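Gifsy-2 prophage ATP-binding sugar transporter-like protein (Salmonella typhimurium LT2, PDB 2PP6) is of unproven function but may bind ATP, and forms a tetramer of small beta-barrel subunits, each with a long N-terminal helix. Local coordinates at residues 5-8 and 9-13; 17-20 and 21-25. All coordinates share one frame; numbering follows the deposited sequence.

Contact 1: 5-8 and 9-13; sequences ADLF and DGMKR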
loop_
_atom_site.group_PDB
_atom_site.type_symbol
_atom_site.label_atom_id
_atom_site.label_comp_id
_atom_site.label_asym_id
_atom_site.label_seq_id
_atom_site.Cartn_x
_atom_site.Cartn_y
_atom_site.Cartn_z
ATOM N N ALA A 5 8.172 1.579 -8.927
ATOM C CA ALA A 5 7.219 2.520 -9.499
ATOM C C ALA A 5 5.993 1.827 -10.104
ATOM O O ALA A 5 4.867 2.301 -9.934
ATOM C CB ALA A 5 7.910 3.392 -10.546
ATOM N N ASP A 6 6.197 0.714 -10.807
ATOM C CA ASP A 6 5.074 -0.014 -11.405
ATOM C C ASP A 6 4.185 -0.612 -10.319
ATOM O O ASP A 6 2.968 -0.749 -10.489
ATOM C CB ASP A 6 5.564 -1.152 -12.314
ATOM C CG ASP A 6 6.040 -0.663 -13.666
ATOM O OD1 ASP A 6 5.296 0.097 -14.325
ATOM O OD2 ASP A 6 7.158 -1.050 -14.077
ATOM N N LEU A 7 4.801 -0.982 -9.203
ATOM C CA LEU A 7 4.057 -1.562 -8.104
ATOM C C LEU A 7 3.186 -0.472 -7.512
ATOM O O LEU A 7 1.983 -0.653 -7.358
ATOM C CB LEU A 7 5.012 -2.096 -7.036
ATOM C CG LEU A 7 4.492 -3.088 -5.992
ATOM C CD1 LEU A 7 5.149 -2.778 -4.654
ATOM C CD2 LEU A 7 2.984 -2.999 -5.870
ATOM N N PHE A 8 3.805 0.660 -7.192
ATOM C CA PHE A 8 3.100 1.791 -6.599
ATOM C C PHE A 8 1.913 2.228 -7.441
ATOM O O PHE A 8 0.854 2.561 -6.903
ATOM C CB PHE A 8 4.053 2.973 -6.413
ATOM C CG PHE A 8 4.999 2.824 -5.248
ATOM C CD1 PHE A 8 5.195 1.588 -4.637
ATOM C CD2 PHE A 8 5.704 3.923 -4.768
ATOM C CE1 PHE A 8 6.069 1.451 -3.563
ATOM C CE2 PHE A 8 6.578 3.791 -3.698
ATOM C CZ PHE A 8 6.761 2.548 -3.093
ATOM N N ASP A 9 2.083 2.214 -8.762
ATOM C CA ASP A 9 1.004 2.630 -9.646
ATOM C C ASP A 9 -0.199 1.696 -9.537
ATOM O O ASP A 9 -1.350 2.148 -9.450
ATOM C CB ASP A 9 1.487 2.681 -11.093
ATOM C CG ASP A 9 0.540 3.457 -11.990
ATOM O OD1 ASP A 9 0.444 4.698 -11.825
ATOM O OD2 ASP A 9 -0.112 2.826 -12.852
ATOM N N GLY A 10 0.080 0.395 -9.541
ATOM C CA GLY A 10 -0.976 -0.593 -9.435
ATOM C C GLY A 10 -1.681 -0.514 -8.095
ATOM O O GLY A 10 -2.887 -0.707 -8.001
HETATM N N MSE A 11 -0.940 -0.230 -7.037
HETATM C CA MSE A 11 -1.575 -0.145 -5.746
HETATM C C MSE A 11 -2.506 1.052 -5.750
HETATM O O MSE A 11 -3.648 0.957 -5.302
HETATM C CB MSE A 11 -0.512 -0.053 -4.659
HETATM C CG MSE A 11 0.258 -1.353 -4.537
HETATM SE SE MSE A 11 1.573 -1.392 -3.150
HETATM C CE MSE A 11 0.631 -0.382 -1.814
ATOM N N LYS A 12 -2.030 2.171 -6.284
ATOM C CA LYS A 12 -2.871 3.356 -6.360
ATOM C C LYS A 12 -4.110 3.041 -7.201
ATOM O O LYS A 12 -5.224 3.357 -6.810
ATOM C CB LYS A 12 -2.113 4.531 -6.981
ATOM C CG LYS A 12 -0.900 4.986 -6.179
ATOM C CD LYS A 12 -0.152 6.100 -6.898
ATOM C CE LYS A 12 1.147 6.447 -6.192
ATOM N NZ LYS A 12 0.915 6.879 -4.787
ATOM N N ARG A 13 -3.933 2.402 -8.351
ATOM C CA ARG A 13 -5.090 2.103 -9.172
ATOM C C ARG A 13 -6.114 1.239 -8.427
ATOM O O ARG A 13 -7.313 1.521 -8.472
ATOM C CB ARG A 13 -4.673 1.423 -10.476
ATOM C CG ARG A 13 -5.355 2.021 -11.701
ATOM C CD ARG A 13 -5.621 0.993 -12.808
ATOM N NE ARG A 13 -4.413 0.304 -13.268
ATOM C CZ ARG A 13 -3.907 -0.789 -12.706
ATOM N NH1 ARG A 13 -4.500 -1.341 -11.651
ATOM N NH2 ARG A 13 -2.796 -1.329 -13.195
#
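Leu7 and Met11, one helical turn apart, make the side-chain contact here. The CD2 methyl of Leu7 lies 3.5 Å from CG of Met11 (a selenomethionine) and equally close to its SE, while Leu7 CD1 stays farther off, so one branch of the leucine does most of the touching. With CG of Leu7 anti to the backbone N (chi1 -163°), it is the second torsion (chi2 -143°) that turns CD2, and not CD1, over the next turn. Met11 runs extended as far as SE and then bends at chi3, and the two chains cross at a slant. Met11 N donates to Leu7 O at 3.0 Å. The same spacing is repeated in the bonds from Asp9 N to Ala5 O, from Gly10 N to Asp6 O and from Lys12 N to Phe8 O. The methylenes of Lys12 also run alongside Phe8 O.

Farther out, other subunits cover this surface. Met15 of the second subunit packs on Phe8, Met11 and Lys12, Phe8 of the third subunit meets Phe8, and Leu18 of the fourth subunit reaches Leu7. A regular alpha-helical run of i to i+4 bonds, carrying apolar side chains into the four-helix bundle of the tetramer, is what this stretch of helix 2-23 represents.

Contact 2: 17-20 and 21-25; sequences ALIA and ERFGM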
loop_
_atom_site.group_PDB
_atom_site.type_symbol
_atom_site.label_atom_id
_atom_site.label_comp_id
_atom_site.label_asym_id
_atom_site.label_seq_id
_atom_site.Cartn_x
_atom_site.Cartn_y
_atom_site.Cartn_z
ATOM N N ALA A 17 -10.079 2.157 -6.947
ATOM C CA ALA A 17 -11.200 1.369 -7.410
ATOM C C ALA A 17 -11.994 0.838 -6.237
ATOM O O ALA A 17 -13.198 0.619 -6.348
ATOM C CB ALA A 17 -10.712 0.230 -8.274
ATOM N N LEU A 18 -11.316 0.642 -5.110
ATOM C CA LEU A 18 -11.966 0.123 -3.920
ATOM C C LEU A 18 -12.777 1.215 -3.247
ATOM O O LEU A 18 -13.889 0.970 -2.774
ATOM C CB LEU A 18 -10.920 -0.440 -2.956
ATOM C CG LEU A 18 -11.408 -1.049 -1.639
ATOM C CD1 LEU A 18 -12.442 -2.127 -1.893
ATOM C CD2 LEU A 18 -10.215 -1.616 -0.897
ATOM N N ILE A 19 -12.220 2.419 -3.193
ATOM C CA ILE A 19 -12.937 3.527 -2.586
ATOM C C ILE A 19 -14.202 3.796 -3.388
ATOM O O ILE A 19 -15.269 4.042 -2.819
ATOM C CB ILE A 19 -12.111 4.815 -2.568
ATOM C CG1 ILE A 19 -10.964 4.692 -1.576
ATOM C CG2 ILE A 19 -13.000 5.989 -2.180
ATOM C CD1 ILE A 19 -10.213 5.980 -1.400
ATOM N N ALA A 20 -14.082 3.746 -4.710
ATOM C CA ALA A 20 -15.227 3.988 -5.574
ATOM C C ALA A 20 -16.278 2.901 -5.380
ATOM O O ALA A 20 -17.477 3.182 -5.367
ATOM C CB ALA A 20 -14.786 4.041 -7.029
ATOM N N GLU A 21 -15.822 1.662 -5.221
ATOM C CA GLU A 21 -16.724 0.536 -5.023
ATOM C C GLU A 21 -17.472 0.646 -3.703
ATOM O O GLU A 21 -18.645 0.334 -3.624
ATOM C CB GLU A 21 -15.951 -0.782 -5.048
ATOM C CG GLU A 21 -16.842 -2.005 -4.979
ATOM C CD GLU A 21 -17.753 -2.130 -6.195
ATOM O OE1 GLU A 21 -18.690 -2.961 -6.165
ATOM O OE2 GLU A 21 -17.529 -1.401 -7.188
ATOM N N ARG A 22 -16.790 1.095 -2.665
ATOM C CA ARG A 22 -17.407 1.212 -1.362
ATOM C C ARG A 22 -18.259 2.445 -1.143
ATOM O O ARG A 22 -19.299 2.353 -0.516
ATOM C CB ARG A 22 -16.340 1.163 -0.270
ATOM C CG ARG A 22 -16.126 -0.211 0.310
ATOM C CD ARG A 22 -16.293 -0.165 1.813
ATOM N NE ARG A 22 -15.144 0.447 2.466
ATOM C CZ ARG A 22 -15.112 0.800 3.745
ATOM N NH1 ARG A 22 -14.013 1.344 4.249
ATOM N NH2 ARG A 22 -16.181 0.626 4.518
ATOM N N PHE A 23 -17.827 3.599 -1.642
ATOM C CA PHE A 23 -18.573 4.829 -1.419
ATOM C C PHE A 23 -19.115 5.496 -2.689
ATOM O O PHE A 23 -19.905 6.440 -2.612
ATOM C CB PHE A 23 -17.692 5.822 -0.651
ATOM C CG PHE A 23 -16.876 5.187 0.449
ATOM C CD1 PHE A 23 -17.495 4.501 1.492
ATOM C CD2 PHE A 23 -15.487 5.251 0.428
ATOM C CE1 PHE A 23 -16.746 3.891 2.494
ATOM C CE2 PHE A 23 -14.731 4.642 1.429
ATOM C CZ PHE A 23 -15.365 3.961 2.460
ATOM N N GLY A 24 -18.712 5.013 -3.858
ATOM C CA GLY A 24 -19.195 5.620 -5.084
ATOM C C GLY A 24 -20.708 5.693 -5.270
ATOM O O GLY A 24 -21.449 4.810 -4.831
HETATM N N MSE A 25 -21.160 6.763 -5.920
HETATM C CA MSE A 25 -22.570 6.965 -6.232
HETATM C C MSE A 25 -22.676 7.011 -7.740
HETATM O O MSE A 25 -21.718 7.390 -8.420
HETATM C CB MSE A 25 -23.075 8.297 -5.727
HETATM C CG MSE A 25 -23.223 8.413 -4.255
HETATM SE SE MSE A 25 -24.096 10.088 -3.942
HETATM C CE MSE A 25 -22.698 11.261 -4.562
#
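Ile19 and Phe23 meet where the last turn of helix 2-23 runs out: Phe23 N still donates to Ile19 O at 2.9 Å, and Gly24 N reaches Ala20 O at 2.7 Å with a bent N-H...O angle of 131°, just as Gly24 leaves helical geometry. Ile19 offers its CG2 methyl, set opposite the backbone N, to CD2 of Phe23 at 3.7 Å, the two side chains slanting across one another. CD2 of Phe23 also lies 3.5 Å from Ile19 O, so the ring rests against the turn that its own backbone N-H closes.

On one face of that ring sits Arg22 CB, 3.8 Å above the plane and over the centre. The arginine, bent at chi2 and chi3, runs on along the ring toward its far end, where Phe23 CZ lies 3.3 Å above the guanidinium plane, offset toward the rim. Beyond the segments, Phe23 packs on Val37 of strand 32-38 and on Phe41, Ile19 on the loop residues Leu42 and Phe58. An apolar Ile19-Phe23 pair thus finishes the helix, while Arg22 nears its like-charged counterpart in the third subunit, probably unfavourably unless solvent or ions offset it.

In the fold
From the N terminus the chain enters helix 2-23 almost at once, and both contacts lie on it in series: contact 1 is complete before contact 2 begins, so they neither nest nor cross. Each joins residues about one turn apart rather than closing a loop. Their centres are 18 Å apart. The centre of contact 1 lies about 20 Å from the centre of the chain, that of contact 2 about 10 Å. Both touch other subunits, and Leu7 against Leu18 of the fourth subunit joins the two regions between chains. Only contact 2 also reaches the barrel, leading through Gly24 into strand 25-29, where Met25 pairs with Val36 of strand 32-38.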